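Local coordinates for protein DNA helicase RecQ (Deinococcus radiodurans, PDB 4Q48) that probably couples ATP hydrolysis to translocation along DNA in the 3'-5' direction and duplex unwinding, here as a catalytic core of helicase, zinc-binding and RQC domains, at residues E123-P128 and S165-R170; A140-D145 and E169-L174; A147-Q152 and D156-Y161; D184-A189 and E365-D370. All coordinates share one frame; numbering follows the deposited sequence.

Contact 1. Residues E123-P128 and S165-R170; sequences ERLLMP and SVLAER
Leu-125 swings its CG to the side away from its own backbone N, chi1 171°, whereas Leu-167 carries CG beside the backbone N, chi1 -65°; between them these two settings bring a pair of CD2 methyls together from neighbouring parts of the fold. The methyls meet at 3.8 Å between Leu-125 CD2 and Leu-167 CD2, with the two side chains inclined to each other and both residues buried. A second apolar pair, one residue on from Leu-125 and one back from Leu-167, lies beside it. Val-166 places CG1 between its backbone N and carbonyl carbon, chi1 87°, which presents that branch to Leu-126, and Leu-126 CD2 comes to 3.9 Å from Val-166 CG1. No hydrogen bond crosses between residues 123-128 and 165-170.

At the margin the character changes. The chain of Arg-170 bends at its third torsion and brings its guanidinium near Pro-128, with Arg-170 NH1 4.2 Å from Pro-128 O, a loose approach. The stronger hold on this group comes from Asp-132 of helix 128-135, which forms a salt bridge with Arg-170 NH2.

Behind the leucine pair, Leu-167 also rests on Phe-142 and Ile-144 of strand 139-145, while Leu-125 leans on Leu-134. Met-127 is the N-cap of helix 128-135, and Leu-125 and Leu-126 just before it carry the apolar contact with helix 165-170. This is the apolar layer of helices laid against a parallel beta-sheet that characterises the first RecA-like domain of superfamily 2 helicases.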
loop_
_atom_site.group_PDB
_atom_site.type_symbol
_atom_site.label_atom_id
_atom_site.label_comp_id
_atom_site.label_asym_id
_atom_site.label_seq_id
_atom_site.Cartn_x
_atom_site.Cartn_y
_atom_site.Cartn_z
ATOM N N GLU A 123 -6.582 -10.519 20.161
ATOM C CA GLU A 123 -7.502 -10.615 21.285
ATOM C C GLU A 123 -6.961 -11.639 22.286
ATOM O O GLU A 123 -6.915 -11.380 23.491
ATOM C CB GLU A 123 -8.911 -10.970 20.766
ATOM C CG GLU A 123 -9.793 -11.748 21.709
ATOM C CD GLU A 123 -9.517 -13.242 21.659
ATOM O OE1 GLU A 123 -9.051 -13.733 20.602
ATOM O OE2 GLU A 123 -9.759 -13.919 22.683
ATOM N N ARG A 124 -6.542 -12.798 21.785
ATOM C CA ARG A 124 -5.930 -13.788 22.657
ATOM C C ARG A 124 -4.580 -13.298 23.212
ATOM O O ARG A 124 -4.343 -13.392 24.407
ATOM C CB ARG A 124 -5.746 -15.111 21.917
ATOM C CG ARG A 124 -5.594 -16.305 22.836
ATOM C CD ARG A 124 -6.893 -16.562 23.551
ATOM N NE ARG A 124 -6.820 -17.735 24.404
ATOM C CZ ARG A 124 -7.865 -18.232 25.045
ATOM N NH1 ARG A 124 -9.050 -17.649 24.905
ATOM N NH2 ARG A 124 -7.733 -19.310 25.808
ATOM N N LEU A 125 -3.712 -12.770 22.349
ATOM C CA LEU A 125 -2.352 -12.410 22.728
ATOM C C LEU A 125 -2.261 -11.386 23.854
ATOM O O LEU A 125 -1.417 -11.504 24.746
ATOM C CB LEU A 125 -1.582 -11.871 21.527
ATOM C CG LEU A 125 -0.219 -11.273 21.885
ATOM C CD1 LEU A 125 0.723 -12.385 22.270
ATOM C CD2 LEU A 125 0.390 -10.448 20.751
ATOM N N LEU A 126 -3.130 -10.385 23.832
ATOM C CA LEU A 126 -2.940 -9.252 24.731
ATOM C C LEU A 126 -3.508 -9.526 26.112
ATOM O O LEU A 126 -3.275 -8.747 27.040
ATOM C CB LEU A 126 -3.552 -7.983 24.124
ATOM C CG LEU A 126 -2.883 -7.517 22.833
ATOM C CD1 LEU A 126 -3.848 -6.747 21.956
ATOM C CD2 LEU A 126 -1.680 -6.671 23.167
ATOM N N MET A 127 -4.248 -10.625 26.244
ATOM C CA MET A 127 -4.764 -11.062 27.546
ATOM C C MET A 127 -3.596 -11.296 28.533
ATOM O O MET A 127 -2.597 -11.974 28.187
ATOM C CB MET A 127 -5.586 -12.347 27.413
ATOM C CG MET A 127 -6.929 -12.232 26.729
ATOM S SD MET A 127 -7.694 -13.872 26.621
ATOM C CE MET A 127 -9.396 -13.428 26.226
ATOM N N PRO A 128 -3.710 -10.750 29.765
ATOM C CA PRO A 128 -2.600 -10.799 30.733
ATOM C C PRO A 128 -2.142 -12.232 31.005
ATOM O O PRO A 128 -0.953 -12.514 31.148
ATOM C CB PRO A 128 -3.202 -10.158 31.992
ATOM C CG PRO A 128 -4.348 -9.331 31.495
ATOM C CD PRO A 128 -4.914 -10.134 30.349
ATOM N N SER A 165 2.192 -2.418 21.482
ATOM C CA SER A 165 3.230 -1.757 22.263
ATOM C C SER A 165 3.945 -2.760 23.143
ATOM O O SER A 165 5.169 -2.750 23.264
ATOM C CB SER A 165 2.630 -0.660 23.145
ATOM O OG SER A 165 1.613 0.062 22.472
ATOM N N VAL A 166 3.139 -3.632 23.740
ATOM C CA VAL A 166 3.537 -4.491 24.843
ATOM C C VAL A 166 4.559 -5.583 24.485
ATOM O O VAL A 166 5.293 -6.031 25.347
ATOM C CB VAL A 166 2.272 -5.155 25.467
ATOM C CG1 VAL A 166 1.924 -6.447 24.744
ATOM C CG2 VAL A 166 2.456 -5.413 26.944
ATOM N N LEU A 167 4.645 -5.994 23.227
ATOM C CA LEU A 167 5.603 -7.038 22.887
ATOM C C LEU A 167 7.011 -6.555 23.161
ATOM O O LEU A 167 7.817 -7.285 23.730
ATOM C CB LEU A 167 5.489 -7.484 21.432
ATOM C CG LEU A 167 4.167 -8.167 21.090
ATOM C CD1 LEU A 167 4.231 -8.705 19.672
ATOM C CD2 LEU A 167 3.750 -9.239 22.100
ATOM N N ALA A 168 7.318 -5.334 22.743
ATOM C CA ALA A 168 8.637 -4.770 22.996
ATOM C C ALA A 168 8.897 -4.527 24.495
ATOM O O ALA A 168 10.053 -4.474 24.922
ATOM C CB ALA A 168 8.809 -3.499 22.218
ATOM N N GLU A 169 7.840 -4.351 25.288
ATOM C CA GLU A 169 8.015 -4.183 26.736
ATOM C C GLU A 169 8.348 -5.481 27.443
ATOM O O GLU A 169 9.441 -5.661 27.957
ATOM C CB GLU A 169 6.766 -3.593 27.380
ATOM C CG GLU A 169 6.843 -2.102 27.646
ATOM C CD GLU A 169 5.476 -1.436 27.621
ATOM O OE1 GLU A 169 5.117 -0.818 26.577
ATOM O OE2 GLU A 169 4.760 -1.548 28.646
ATOM N N ARG A 170 7.405 -6.410 27.421
ATOM C CA ARG A 170 7.525 -7.618 28.213
ATOM C C ARG A 170 8.515 -8.612 27.626
ATOM O O ARG A 170 8.964 -9.524 28.333
ATOM C CB ARG A 170 6.142 -8.242 28.429
ATOM C CG ARG A 170 5.447 -7.537 29.588
ATOM C CD ARG A 170 4.103 -8.083 29.973
ATOM N NE ARG A 170 4.230 -9.373 30.614
ATOM C CZ ARG A 170 3.219 -10.039 31.162
ATOM N NH1 ARG A 170 1.997 -9.532 31.154
ATOM N NH2 ARG A 170 3.428 -11.229 31.712
#

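Contact 2. Residues A140-D145 and E169-L174; sequences ALFAID and ERFPEL
Phe-142 sits within a strand of the central parallel sheet, bonded through its backbone to Pro-175 and Val-177, and it faces Phe-171 at the point where helix 165-170 gives out, phi -137° and psi 63°. The Phe-142 ring meets Phe-171 obliquely through CE2 and CZ: CZ of Phe-142 lies over one face of the Phe-171 ring, toward its rim and 3.8 Å from CD1 of Phe-171, and CE2 of Phe-142 comes to 3.7 Å from CG of Phe-171. The centroids are 5.1 Å apart and the ring planes stand at 59°. Leu-174, three residues beyond Phe-171, adds its CD1 methyl at 3.9 Å from CE2 of Phe-142, so the same ring carbon is met by both an aromatic and an aliphatic group.

Leu-131 and Leu-134 of helix 128-135 pack on Phe-171, extending the core beyond the two segments. The contact ties strand 139-145 to the turn leading into strand 176-180, within one beta-alpha-beta unit. Since no hydrogen bond crosses it, the two rings are set against each other by shape and burial, and nothing polar across the contact fixes their mutual rotation.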
loop_
_atom_site.group_PDB
_atom_site.type_symbol
_atom_site.label_atom_id
_atom_site.label_comp_id
_atom_site.label_asym_id
_atom_site.label_seq_id
_atom_site.Cartn_x
_atom_site.Cartn_y
_atom_site.Cartn_z
ATOM N N ALA A 140 10.658 -18.364 19.650
ATOM C CA ALA A 140 11.695 -17.950 18.707
ATOM C C ALA A 140 11.558 -16.474 18.302
ATOM O O ALA A 140 12.567 -15.806 18.120
ATOM C CB ALA A 140 11.680 -18.839 17.478
ATOM N N LEU A 141 10.331 -15.966 18.165
ATOM C CA LEU A 141 10.133 -14.560 17.805
ATOM C C LEU A 141 8.675 -14.151 17.839
ATOM O O LEU A 141 7.790 -14.964 18.070
ATOM C CB LEU A 141 10.690 -14.280 16.406
ATOM C CG LEU A 141 10.084 -15.146 15.286
ATOM C CD1 LEU A 141 8.946 -14.395 14.536
ATOM C CD2 LEU A 141 11.154 -15.660 14.329
ATOM N N PHE A 142 8.447 -12.866 17.613
ATOM C CA PHE A 142 7.125 -12.334 17.300
ATOM C C PHE A 142 7.093 -11.792 15.876
ATOM O O PHE A 142 7.913 -10.933 15.526
ATOM C CB PHE A 142 6.756 -11.222 18.265
ATOM C CG PHE A 142 6.500 -11.684 19.653
ATOM C CD1 PHE A 142 5.335 -12.365 19.963
ATOM C CD2 PHE A 142 7.436 -11.465 20.657
ATOM C CE1 PHE A 142 5.081 -12.792 21.271
ATOM C CE2 PHE A 142 7.204 -11.893 21.945
ATOM C CZ PHE A 142 6.017 -12.561 22.255
ATOM N N ALA A 143 6.158 -12.280 15.058
ATOM C CA ALA A 143 5.886 -11.667 13.744
ATOM C C ALA A 143 4.556 -10.980 13.788
ATOM O O ALA A 143 3.522 -11.635 13.979
ATOM C CB ALA A 143 5.889 -12.688 12.658
ATOM N N ILE A 144 4.570 -9.660 13.619
ATOM C CA ILE A 144 3.326 -8.897 13.513
ATOM C C ILE A 144 2.966 -8.709 12.028
ATOM O O ILE A 144 3.569 -7.893 11.322
ATOM C CB ILE A 144 3.430 -7.544 14.240
ATOM C CG1 ILE A 144 3.584 -7.761 15.747
ATOM C CG2 ILE A 144 2.184 -6.735 14.054
ATOM C CD1 ILE A 144 5.007 -7.592 16.269
ATOM N N ASP A 145 2.020 -9.521 11.550
ATOM C CA ASP A 145 1.561 -9.428 10.167
ATOM C C ASP A 145 0.446 -8.403 10.067
ATOM O O ASP A 145 -0.318 -8.209 11.025
ATOM C CB ASP A 145 1.071 -10.774 9.627
ATOM C CG ASP A 145 1.254 -10.889 8.112
ATOM O OD1 ASP A 145 1.254 -9.829 7.431
ATOM O OD2 ASP A 145 1.404 -12.028 7.605
ATOM N N GLU A 169 7.840 -4.351 25.288
ATOM C CA GLU A 169 8.015 -4.183 26.736
ATOM C C GLU A 169 8.348 -5.481 27.443
ATOM O O GLU A 169 9.441 -5.661 27.957
ATOM C CB GLU A 169 6.766 -3.593 27.380
ATOM C CG GLU A 169 6.843 -2.102 27.646
ATOM C CD GLU A 169 5.476 -1.436 27.621
ATOM O OE1 GLU A 169 5.117 -0.818 26.577
ATOM O OE2 GLU A 169 4.760 -1.548 28.646
ATOM N N ARG A 170 7.405 -6.410 27.421
ATOM C CA ARG A 170 7.525 -7.618 28.213
ATOM C C ARG A 170 8.515 -8.612 27.626
ATOM O O ARG A 170 8.964 -9.524 28.333
ATOM C CB ARG A 170 6.142 -8.242 28.429
ATOM C CG ARG A 170 5.447 -7.537 29.588
ATOM C CD ARG A 170 4.103 -8.083 29.973
ATOM N NE ARG A 170 4.230 -9.373 30.614
ATOM C CZ ARG A 170 3.219 -10.039 31.162
ATOM N NH1 ARG A 170 1.997 -9.532 31.154
ATOM N NH2 ARG A 170 3.428 -11.229 31.712
ATOM N N PHE A 171 8.877 -8.425 26.358
ATOM C CA PHE A 171 9.829 -9.311 25.686
ATOM C C PHE A 171 10.838 -8.552 24.852
ATOM O O PHE A 171 10.863 -8.718 23.638
ATOM C CB PHE A 171 9.104 -10.306 24.765
ATOM C CG PHE A 171 7.948 -11.005 25.412
ATOM C CD1 PHE A 171 6.691 -10.447 25.386
ATOM C CD2 PHE A 171 8.135 -12.211 26.056
ATOM C CE1 PHE A 171 5.644 -11.081 25.987
ATOM C CE2 PHE A 171 7.103 -12.848 26.660
ATOM C CZ PHE A 171 5.850 -12.292 26.629
ATOM N N PRO A 172 11.677 -7.721 25.488
ATOM C CA PRO A 172 12.669 -6.942 24.732
ATOM C C PRO A 172 13.678 -7.819 24.005
ATOM O O PRO A 172 14.144 -7.507 22.912
ATOM C CB PRO A 172 13.372 -6.123 25.812
ATOM C CG PRO A 172 12.429 -6.116 26.971
ATOM C CD PRO A 172 11.754 -7.444 26.931
ATOM N N GLU A 173 14.017 -8.929 24.639
ATOM C CA GLU A 173 15.087 -9.780 24.154
ATOM C C GLU A 173 14.690 -10.589 22.932
ATOM O O GLU A 173 15.563 -11.056 22.203
ATOM C CB GLU A 173 15.562 -10.701 25.288
ATOM C CG GLU A 173 14.651 -11.895 25.551
ATOM C CD GLU A 173 13.303 -11.519 26.193
ATOM O OE1 GLU A 173 13.089 -10.322 26.561
ATOM O OE2 GLU A 173 12.457 -12.449 26.336
ATOM N N LEU A 174 13.389 -10.789 22.719
ATOM C CA LEU A 174 12.912 -11.530 21.538
ATOM C C LEU A 174 12.745 -10.638 20.304
ATOM O O LEU A 174 12.243 -9.512 20.407
ATOM C CB LEU A 174 11.590 -12.227 21.841
ATOM C CG LEU A 174 11.650 -13.332 22.902
ATOM C CD1 LEU A 174 10.277 -13.947 23.110
ATOM C CD2 LEU A 174 12.690 -14.398 22.588
#

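Contact 3. Residues A147-Q152 and D156-Y161; sequences AHCVSQ and DFRPEY
The carbonyl oxygen of Cys-149 is approached by two successive residues of the returning loop: Arg-158 N gives it a weak, bent hydrogen bond of 3.2 Å (135° at the hydrogen), and Phe-157 CA lies 3.4 Å from the same Cys-149 O in a CA-H...O contact. Cys-149 directly follows the DEAH box of motif II, which ends at His-148, and residues 156-161 belong to the aromatic-rich loop that in RecQ helicases links DNA binding to ATP hydrolysis. The His-148 side chain stands about 7 Å from that of Lys-52, an ADP-binding residue, while its ND1 is hydrogen-bonded to Thr-180.

Phe-157 extends with CG turned away from its own backbone N (chi1 177°), which sets the ring edge against the end of the 3-10 turn; Ser-151 O lies in the ring plane, 3.1 Å from Phe-157 CD1, and Val-150 O is also near that edge. On the inner side Tyr-161 offers a ring face to Cys-149, with Cys-149 CB 3.4 Å from Tyr-161 CD2 and the sulfur 4.7 Å from the ring centroid, a sulfur-aromatic contact. The Tyr-161 hydroxyl is hydrogen-bonded to Asp-145 O. Arg-158 reaches back with its guanidinium edge toward that sulfur and forms a long salt bridge to Asp-156. Val-150 CG1 sits at the edge of the tyrosine ring, 4.0 Å from Tyr-161 CD2.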
loop_
_atom_site.group_PDB
_atom_site.type_symbol
_atom_site.label_atom_id
_atom_site.label_comp_id
_atom_site.label_asym_id
_atom_site.label_seq_id
_atom_site.Cartn_x
_atom_site.Cartn_y
_atom_site.Cartn_z
ATOM N N ALA A 147 0.928 -5.141 9.940
ATOM C CA ALA A 147 1.311 -4.198 10.988
ATOM C C ALA A 147 0.600 -2.843 10.878
ATOM O O ALA A 147 0.510 -2.077 11.853
ATOM C CB ALA A 147 2.804 -3.997 10.971
ATOM N N HIS A 148 0.127 -2.536 9.676
ATOM C CA HIS A 148 -0.489 -1.251 9.395
ATOM C C HIS A 148 -1.672 -0.956 10.310
ATOM O O HIS A 148 -1.962 0.210 10.579
ATOM C CB HIS A 148 -0.948 -1.201 7.937
ATOM C CG HIS A 148 -1.847 -2.334 7.542
ATOM N ND1 HIS A 148 -1.427 -3.378 6.744
ATOM C CD2 HIS A 148 -3.147 -2.581 7.830
ATOM C CE1 HIS A 148 -2.430 -4.219 6.559
ATOM N NE2 HIS A 148 -3.487 -3.757 7.204
ATOM N N CYS A 149 -2.299 -1.999 10.849
ATOM C CA CYS A 149 -3.519 -1.822 11.629
ATOM C C CYS A 149 -3.353 -0.978 12.884
ATOM O O CYS A 149 -4.341 -0.528 13.454
ATOM C CB CYS A 149 -4.107 -3.172 12.024
ATOM S SG CYS A 149 -4.962 -4.032 10.717
ATOM N N VAL A 150 -2.118 -0.803 13.339
ATOM C CA VAL A 150 -1.848 0.044 14.496
ATOM C C VAL A 150 -2.175 1.511 14.181
ATOM O O VAL A 150 -2.576 2.272 15.059
ATOM C CB VAL A 150 -0.376 -0.087 14.971
ATOM C CG1 VAL A 150 -0.073 -1.528 15.326
ATOM C CG2 VAL A 150 0.603 0.412 13.914
ATOM N N SER A 151 -2.026 1.882 12.911
ATOM C CA SER A 151 -2.171 3.261 12.446
ATOM C C SER A 151 -3.611 3.709 12.240
ATOM O O SER A 151 -4.448 2.929 11.774
ATOM C CB SER A 151 -1.413 3.445 11.127
ATOM O OG SER A 151 -1.410 4.801 10.727
ATOM N N GLN A 152 -3.897 4.960 12.613
ATOM C CA GLN A 152 -5.168 5.600 12.263
ATOM C C GLN A 152 -5.234 5.708 10.741
ATOM O O GLN A 152 -6.313 5.759 10.154
ATOM C CB GLN A 152 -5.301 7.001 12.882
ATOM C CG GLN A 152 -4.360 8.029 12.234
ATOM C CD GLN A 152 -3.862 9.131 13.164
ATOM O OE1 GLN A 152 -3.266 8.864 14.216
ATOM N NE2 GLN A 152 -4.072 10.383 12.755
ATOM N N ASP A 156 -7.175 -0.756 7.875
ATOM C CA ASP A 156 -8.127 -1.010 8.939
ATOM C C ASP A 156 -7.450 -0.752 10.265
ATOM O O ASP A 156 -6.604 -1.527 10.701
ATOM C CB ASP A 156 -8.663 -2.452 8.917
ATOM C CG ASP A 156 -8.998 -2.957 7.510
ATOM O OD1 ASP A 156 -9.419 -2.149 6.648
ATOM O OD2 ASP A 156 -8.864 -4.185 7.281
ATOM N N PHE A 157 -7.814 0.343 10.911
ATOM C CA PHE A 157 -7.320 0.572 12.252
ATOM C C PHE A 157 -7.984 -0.494 13.111
ATOM O O PHE A 157 -8.984 -1.075 12.709
ATOM C CB PHE A 157 -7.643 1.992 12.738
ATOM C CG PHE A 157 -7.228 2.267 14.156
ATOM C CD1 PHE A 157 -5.893 2.499 14.471
ATOM C CD2 PHE A 157 -8.171 2.299 15.177
ATOM C CE1 PHE A 157 -5.512 2.767 15.772
ATOM C CE2 PHE A 157 -7.787 2.563 16.493
ATOM C CZ PHE A 157 -6.463 2.796 16.783
ATOM N N ARG A 158 -7.391 -0.810 14.253
ATOM C CA ARG A 158 -8.020 -1.712 15.206
ATOM C C ARG A 158 -7.566 -1.230 16.563
ATOM O O ARG A 158 -6.421 -0.798 16.716
ATOM C CB ARG A 158 -7.619 -3.167 14.961
ATOM C CG ARG A 158 -8.245 -3.824 13.714
ATOM C CD ARG A 158 -7.628 -5.194 13.470
ATOM N NE ARG A 158 -8.518 -6.134 12.794
ATOM C CZ ARG A 158 -8.586 -6.276 11.474
ATOM N NH1 ARG A 158 -7.804 -5.546 10.692
ATOM N NH2 ARG A 158 -9.413 -7.164 10.937
ATOM N N PRO A 159 -8.461 -1.265 17.555
ATOM C CA PRO A 159 -8.071 -0.734 18.868
ATOM C C PRO A 159 -7.113 -1.700 19.564
ATOM O O PRO A 159 -6.241 -1.278 20.330
ATOM C CB PRO A 159 -9.406 -0.612 19.618
ATOM C CG PRO A 159 -10.472 -0.763 18.563
ATOM C CD PRO A 159 -9.875 -1.660 17.520
ATOM N N GLU A 160 -7.277 -2.986 19.245
ATOM C CA GLU A 160 -6.393 -4.049 19.708
ATOM C C GLU A 160 -4.980 -3.718 19.271
ATOM O O GLU A 160 -4.069 -3.606 20.090
ATOM C CB GLU A 160 -6.798 -5.404 19.109
ATOM C CG GLU A 160 -8.289 -5.743 19.120
ATOM C CD GLU A 160 -8.622 -6.966 18.250
ATOM O OE1 GLU A 160 -8.845 -8.070 18.813
ATOM O OE2 GLU A 160 -8.621 -6.825 16.999
ATOM N N TYR A 161 -4.816 -3.550 17.964
ATOM C CA TYR A 161 -3.496 -3.454 17.366
ATOM C C TYR A 161 -2.563 -2.381 17.935
ATOM O O TYR A 161 -1.354 -2.581 17.923
ATOM C CB TYR A 161 -3.623 -3.294 15.842
ATOM C CG TYR A 161 -3.326 -4.608 15.153
ATOM C CD1 TYR A 161 -4.123 -5.727 15.370
ATOM C CD2 TYR A 161 -2.177 -4.759 14.371
ATOM C CE1 TYR A 161 -3.815 -6.950 14.779
ATOM C CE2 TYR A 161 -1.859 -5.975 13.781
ATOM C CZ TYR A 161 -2.678 -7.075 13.991
ATOM O OH TYR A 161 -2.360 -8.294 13.403
#

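Contact 4. Residues D184-A189 and E365-D370; sequences DERTRA and EASKLD
Lys-368 and Asp-184 make the tight part of this contact, a salt bridge in which NZ of Lys-368 donates to OD2 of Asp-184 at 2.8 Å. The ammonium comes in on the anti side of the carboxylate oxygen, 33° out of the carboxylate plane, at the end of a lysine chain that bends at its second torsion. Both residues are buried, and NZ is also held by Glu-318 in a second salt bridge and by the hydroxyl of Tyr-389; two carboxylates so close would favour the charged lysine. The other Asp-184 oxygen, OD1, takes a weak bond from Glu-185 N.

Asp-184 is the N-cap residue of helix 185-194 in the first RecA-like domain, and Lys-368 belongs to helix 359-376 of the zinc-binding region, so the bridge joins two domains of the RecQ core.

The partly exposed side is less firmly defined. NH2 of Arg-186 stands 2.9 Å from OG of Ser-367, whose CB lies at the guanidinium edge, in its plane. Both groups have firmer partners elsewhere: Ser-367 OG is hydrogen-bonded to Val-364 O, while Arg-186 forms a salt bridge with Asp-486 of the RQC domain and a cation-pi contact with Trp-153.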
loop_
_atom_site.group_PDB
_atom_site.type_symbol
_atom_site.label_atom_id
_atom_site.label_comp_id
_atom_site.label_asym_id
_atom_site.label_seq_id
_atom_site.Cartn_x
_atom_site.Cartn_y
_atom_site.Cartn_z
ATOM N N ASP A 184 1.766 3.001 3.147
ATOM C CA ASP A 184 1.515 4.435 3.332
ATOM C C ASP A 184 2.585 5.094 4.234
ATOM O O ASP A 184 2.985 4.540 5.258
ATOM C CB ASP A 184 0.104 4.644 3.889
ATOM C CG ASP A 184 -0.429 6.035 3.629
ATOM O OD1 ASP A 184 0.359 6.904 3.224
ATOM O OD2 ASP A 184 -1.642 6.263 3.815
ATOM N N GLU A 185 3.066 6.262 3.817
ATOM C CA GLU A 185 4.279 6.871 4.356
ATOM C C GLU A 185 4.100 7.365 5.786
ATOM O O GLU A 185 4.987 7.192 6.618
ATOM C CB GLU A 185 4.675 8.029 3.438
ATOM C CG GLU A 185 5.864 8.885 3.817
ATOM C CD GLU A 185 5.896 10.178 2.983
ATOM O OE1 GLU A 185 5.334 10.193 1.855
ATOM O OE2 GLU A 185 6.477 11.186 3.450
ATOM N N ARG A 186 2.947 7.960 6.070
ATOM C CA ARG A 186 2.452 8.154 7.439
ATOM C C ARG A 186 2.175 6.886 8.237
ATOM O O ARG A 186 2.175 6.906 9.471
ATOM C CB ARG A 186 1.206 9.041 7.413
ATOM C CG ARG A 186 1.584 10.515 7.363
ATOM C CD ARG A 186 0.397 11.422 7.135
ATOM N NE ARG A 186 -0.332 10.984 5.954
ATOM C CZ ARG A 186 -1.339 11.650 5.405
ATOM N NH1 ARG A 186 -1.738 12.800 5.930
ATOM N NH2 ARG A 186 -1.931 11.167 4.321
ATOM N N THR A 187 1.885 5.804 7.533
ATOM C CA THR A 187 1.644 4.519 8.177
ATOM C C THR A 187 2.950 3.785 8.499
ATOM O O THR A 187 3.092 3.220 9.582
ATOM C CB THR A 187 0.760 3.629 7.300
ATOM O OG1 THR A 187 -0.356 4.398 6.827
ATOM C CG2 THR A 187 0.273 2.427 8.098
ATOM N N ARG A 188 3.906 3.834 7.576
ATOM C CA ARG A 188 5.243 3.284 7.809
ATOM C C ARG A 188 5.853 3.908 9.060
ATOM O O ARG A 188 6.567 3.253 9.816
ATOM C CB ARG A 188 6.147 3.560 6.604
ATOM C CG ARG A 188 5.734 2.871 5.322
ATOM C CD ARG A 188 6.908 2.783 4.368
ATOM N NE ARG A 188 7.282 4.119 3.896
ATOM C CZ ARG A 188 6.696 4.729 2.865
ATOM N NH1 ARG A 188 5.743 4.111 2.191
ATOM N NH2 ARG A 188 7.070 5.947 2.483
ATOM N N ALA A 189 5.575 5.191 9.256
ATOM C CA ALA A 189 6.119 5.927 10.379
ATOM C C ALA A 189 5.486 5.506 11.709
ATOM O O ALA A 189 6.169 5.425 12.732
ATOM C CB ALA A 189 5.936 7.421 10.140
ATOM N N GLU A 365 -9.485 9.586 4.449
ATOM C CA GLU A 365 -10.138 9.474 3.135
ATOM C C GLU A 365 -9.769 10.648 2.191
ATOM O O GLU A 365 -9.753 10.502 0.973
ATOM C CB GLU A 365 -11.670 9.374 3.284
ATOM C CG GLU A 365 -12.213 8.086 3.962
ATOM C CD GLU A 365 -11.781 6.763 3.285
ATOM O OE1 GLU A 365 -11.736 6.688 2.032
ATOM O OE2 GLU A 365 -11.489 5.780 4.017
ATOM N N ALA A 366 -9.463 11.807 2.757
ATOM C CA ALA A 366 -9.128 12.966 1.955
ATOM C C ALA A 366 -7.700 12.891 1.410
ATOM O O ALA A 366 -7.419 13.405 0.320
ATOM C CB ALA A 366 -9.315 14.250 2.770
ATOM N N SER A 367 -6.779 12.315 2.178
ATOM C CA SER A 367 -5.436 12.156 1.651
ATOM C C SER A 367 -5.384 10.920 0.754
ATOM O O SER A 367 -4.601 10.891 -0.201
ATOM C CB SER A 367 -4.398 12.058 2.753
ATOM O OG SER A 367 -4.703 10.990 3.596
ATOM N N LYS A 368 -6.201 9.903 1.057
ATOM C CA LYS A 368 -6.287 8.734 0.183
ATOM C C LYS A 368 -6.576 9.204 -1.212
ATOM O O LYS A 368 -5.887 8.822 -2.154
ATOM C CB LYS A 368 -7.382 7.756 0.617
ATOM C CG LYS A 368 -7.076 6.899 1.832
ATOM C CD LYS A 368 -5.634 6.386 1.842
ATOM C CE LYS A 368 -5.370 5.451 3.034
ATOM N NZ LYS A 368 -3.989 4.872 3.028
ATOM N N LEU A 369 -7.582 10.071 -1.314
ATOM C CA LEU A 369 -8.029 10.642 -2.575
ATOM C C LEU A 369 -6.966 11.547 -3.189
ATOM O O LEU A 369 -6.791 11.562 -4.402
ATOM C CB LEU A 369 -9.326 11.423 -2.377
ATOM C CG LEU A 369 -9.747 12.207 -3.618
ATOM C CD1 LEU A 369 -10.110 11.223 -4.720
ATOM C CD2 LEU A 369 -10.855 13.182 -3.340
ATOM N N ASP A 370 -6.282 12.330 -2.357
ATOM C CA ASP A 370 -5.246 13.236 -2.852
ATOM C C ASP A 370 -4.101 12.433 -3.451
ATOM O O ASP A 370 -3.532 12.799 -4.484
ATOM C CB ASP A 370 -4.720 14.143 -1.741
ATOM C CG ASP A 370 -3.587 15.056 -2.219
ATOM O OD1 ASP A 370 -3.838 16.098 -2.909
ATOM O OD2 ASP A 370 -2.419 14.694 -1.917
#

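How the contacts relate
From the N terminus, contact 1 opens first, at 123-128, and contact 2 opens at strand residues 140-145; both close on the same part of the chain, around the end of helix 165-170, sharing Glu-169 and Arg-170. Contact 3 is nested within both loops, a short loop folded back on itself between strand 139-145 and helix 165-170. Leu-167 links contacts 1 and 2 by packing on Phe-142 and Ile-144, and Tyr-161 links contacts 2 and 3. All three lie in the first RecA-like domain. Contact 4 starts after they have closed; its loop spans the second RecA-like domain before reaching the zinc-binding region. Thr-187 packs on His-148 and Ser-151, joining contact 4 to contact 3.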